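Long-range contact in 5-formaminoimidazole-4-carboxamide-1-(beta)-D-ribofuranosyl 5'-monophosphate synthetase (Methanocaldococcus jannaschii, PDB 2R7L), which catalyses the ATP- and formate-dependent formylation of AICAR to FAICAR, a folate-independent step of de novo purine biosynthesis: residues A22-H27 / V44-K49. Sequence-based numbering, arbitrary orientation.
Sequences ATLGSH and VCITMK. With AMZ (aminoimidazole 4-carboxamide ribonucleotide), chain F.
A22 to L24 and V44 to I46 pair as neighbouring parallel strands; their axes come within 4.9 Å and are 20° from exact alignment. Three backbone hydrogen bonds join them: T23 N to V44 O, I46 N to T23 O at 3.1 Å, and G25 N to I46 O. The last is the shortest, 2.8 Å between G25 N and I46 O. It carries the pairing one residue past the end of strand 20-24.

A22, L24, V44 and I46 send their side chains to one face of the sheet, T23 and C45 to the other. A22 CB meets V44 CB at 3.7 Å. L24 and I46 cross at about a right angle, and L24 CD1 reaches I46 CB at 4.0 Å. L24 CD1 also lies 3.3 Å from I46 O. On the other face C45 SG is anti to its backbone N (chi1 179°), which sets it 3.6 Å from G25 CA. G25 has no side chain, and the sulfur packs directly on its CA. T23 OG1 is hydrogen-bonded to V90 O.

Beyond G25, the centre of an inverse gamma turn, the chain leads to the AICAR site. The H27 ring presents its edge to the nucleotide, with CD2 3.5 Å from AMZ O and that oxygen in the ring plane. An alanine at H27 would probably open a gap beside the ribose and leave the ring of H92 without the H27 ring against it. S26 OG is hydrogen-bonded to S94 OG, which is also hydrogen-bonded to AMZ.

The pair belongs to a beta-alpha-beta unit of the Rossmann-like N-terminal region, with helix 29-38 as the crossover. T23 and C45 pack against that helix, and L24 touches Y98 of helix 93-99. Strands 63-66 and 87-89 flank the two strands in the parallel sheet.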
loop_
_atom_site.group_PDB
_atom_site.type_symbol
_atom_site.label_atom_id
_atom_site.label_comp_id
_atom_site.label_asym_id
_atom_site.label_seq_id
_atom_site.Cartn_x
_atom_site.Cartn_y
_atom_site.Cartn_z
ATOM N N ALA A 22 -22.719 6.806 -12.530
ATOM C CA ALA A 22 -23.561 5.732 -13.037
ATOM C C ALA A 22 -23.140 5.259 -14.437
ATOM O O ALA A 22 -22.518 5.997 -15.209
ATOM C CB ALA A 22 -25.023 6.158 -13.033
ATOM N N THR A 23 -23.497 4.021 -14.746
ATOM C CA THR A 23 -23.242 3.444 -16.051
ATOM C C THR A 23 -24.080 2.181 -16.158
ATOM O O THR A 23 -24.612 1.697 -15.159
ATOM C CB THR A 23 -21.741 3.114 -16.245
ATOM O OG1 THR A 23 -21.421 3.099 -17.643
ATOM C CG2 THR A 23 -21.394 1.779 -15.619
ATOM N N LEU A 24 -24.218 1.661 -17.374
ATOM C CA LEU A 24 -24.947 0.414 -17.586
ATOM C C LEU A 24 -24.032 -0.764 -17.296
ATOM O O LEU A 24 -22.854 -0.744 -17.646
ATOM C CB LEU A 24 -25.496 0.342 -19.024
ATOM C CG LEU A 24 -25.984 -1.014 -19.543
ATOM C CD1 LEU A 24 -27.251 -1.440 -18.830
ATOM C CD2 LEU A 24 -26.209 -0.976 -21.051
ATOM N N GLY A 25 -24.583 -1.798 -16.673
ATOM C CA GLY A 25 -23.805 -2.950 -16.262
ATOM C C GLY A 25 -23.380 -3.862 -17.403
ATOM O O GLY A 25 -23.942 -4.938 -17.588
ATOM N N SER A 26 -22.363 -3.436 -18.146
ATOM C CA SER A 26 -21.842 -4.210 -19.264
ATOM C C SER A 26 -20.636 -3.503 -19.852
ATOM O O SER A 26 -20.279 -2.408 -19.417
ATOM C CB SER A 26 -22.910 -4.356 -20.358
ATOM O OG SER A 26 -22.465 -5.246 -21.367
ATOM N N HIS A 27 -20.031 -4.132 -20.860
ATOM C CA HIS A 27 -18.961 -3.526 -21.658
ATOM C C HIS A 27 -17.663 -3.306 -20.881
ATOM O O HIS A 27 -16.719 -4.079 -21.018
ATOM C CB HIS A 27 -19.419 -2.213 -22.286
ATOM C CG HIS A 27 -18.501 -1.711 -23.354
ATOM N ND1 HIS A 27 -17.598 -0.693 -23.141
ATOM C CD2 HIS A 27 -18.339 -2.094 -24.645
ATOM C CE1 HIS A 27 -16.922 -0.465 -24.254
ATOM N NE2 HIS A 27 -17.352 -1.303 -25.181
ATOM N N VAL A 44 -23.843 3.857 -9.201
ATOM C CA VAL A 44 -25.127 3.315 -9.654
ATOM C C VAL A 44 -24.940 2.447 -10.903
ATOM O O VAL A 44 -24.320 2.866 -11.878
ATOM C CB VAL A 44 -26.125 4.450 -9.972
ATOM C CG1 VAL A 44 -27.469 3.875 -10.392
ATOM C CG2 VAL A 44 -26.280 5.377 -8.765
ATOM N N CYS A 45 -25.480 1.239 -10.864
ATOM C CA CYS A 45 -25.375 0.320 -11.983
ATOM C C CYS A 45 -26.747 -0.073 -12.526
ATOM O O CYS A 45 -27.536 -0.711 -11.833
ATOM C CB CYS A 45 -24.628 -0.935 -11.545
ATOM S SG CYS A 45 -24.432 -2.184 -12.819
ATOM N N ILE A 46 -27.028 0.303 -13.772
ATOM C CA ILE A 46 -28.234 -0.182 -14.436
ATOM C C ILE A 46 -28.042 -1.640 -14.840
ATOM O O ILE A 46 -27.089 -1.979 -15.548
ATOM C CB ILE A 46 -28.588 0.653 -15.666
ATOM C CG1 ILE A 46 -28.596 2.135 -15.310
ATOM C CG2 ILE A 46 -29.939 0.226 -16.219
ATOM C CD1 ILE A 46 -28.913 3.038 -16.477
ATOM N N THR A 47 -28.939 -2.505 -14.378
ATOM C CA THR A 47 -28.813 -3.932 -14.623
ATOM C C THR A 47 -30.190 -4.580 -14.860
ATOM O O THR A 47 -31.193 -3.883 -14.991
ATOM C CB THR A 47 -28.074 -4.614 -13.462
ATOM O OG1 THR A 47 -27.823 -5.985 -13.783
ATOM C CG2 THR A 47 -28.896 -4.532 -12.173
ATOM N N MET A 48 -30.228 -5.908 -14.934
ATOM C CA MET A 48 -31.478 -6.630 -15.148
ATOM C C MET A 48 -31.339 -8.057 -14.654
ATOM O O MET A 48 -30.225 -8.540 -14.448
ATOM C CB MET A 48 -31.911 -6.604 -16.631
ATOM C CG MET A 48 -30.887 -7.146 -17.636
ATOM S SD MET A 48 -31.519 -7.313 -19.334
ATOM C CE MET A 48 -32.406 -8.863 -19.181
ATOM N N LYS A 49 -32.467 -8.723 -14.439
ATOM C CA LYS A 49 -32.442 -10.100 -13.974
ATOM C C LYS A 49 -31.709 -10.952 -15.001
ATOM O O LYS A 49 -31.899 -10.782 -16.206
ATOM C CB LYS A 49 -33.862 -10.630 -13.750
ATOM C CG LYS A 49 -34.647 -9.899 -12.668
ATOM C CD LYS A 49 -35.922 -10.653 -12.312
ATOM C CE LYS A 49 -36.733 -9.912 -11.255
ATOM N NZ LYS A 49 -37.987 -10.638 -10.882
HETATM O O5 AMZ F . -13.438 -6.556 -25.067
HETATM C C6 AMZ F . -13.571 -5.816 -26.044
HETATM N N2 AMZ F . -12.567 -5.378 -26.798
HETATM C C3A AMZ F . -14.951 -5.349 -26.478
HETATM C C7A AMZ F . -15.267 -4.622 -27.613
HETATM N N3 AMZ F . -14.430 -4.177 -28.552
HETATM N N1 AMZ F . -16.077 -5.597 -25.821
HETATM C C5 AMZ F . -17.072 -5.034 -26.520
HETATM N N AMZ F . -16.575 -4.442 -27.612
HETATM C C1 AMZ F . -17.351 -3.698 -28.634
HETATM C C2 AMZ F . -17.881 -4.601 -29.749
HETATM C C3 AMZ F . -19.335 -4.815 -29.372
HETATM O O2 AMZ F . -20.125 -4.876 -30.558
HETATM O O1 AMZ F . -17.797 -3.869 -30.978
HETATM O O AMZ F . -18.487 -3.186 -27.917
HETATM C C AMZ F . -19.681 -3.527 -28.629
HETATM C C4 AMZ F . -20.778 -3.749 -27.569
HETATM O O3 AMZ F . -20.378 -4.765 -26.655
HETATM P P AMZ F . -21.423 -5.860 -26.195
HETATM O OP1 AMZ F . -22.559 -5.338 -25.392
HETATM O O4 AMZ F . -21.965 -6.588 -27.522
HETATM O OP2 AMZ F . -20.600 -6.986 -25.368
#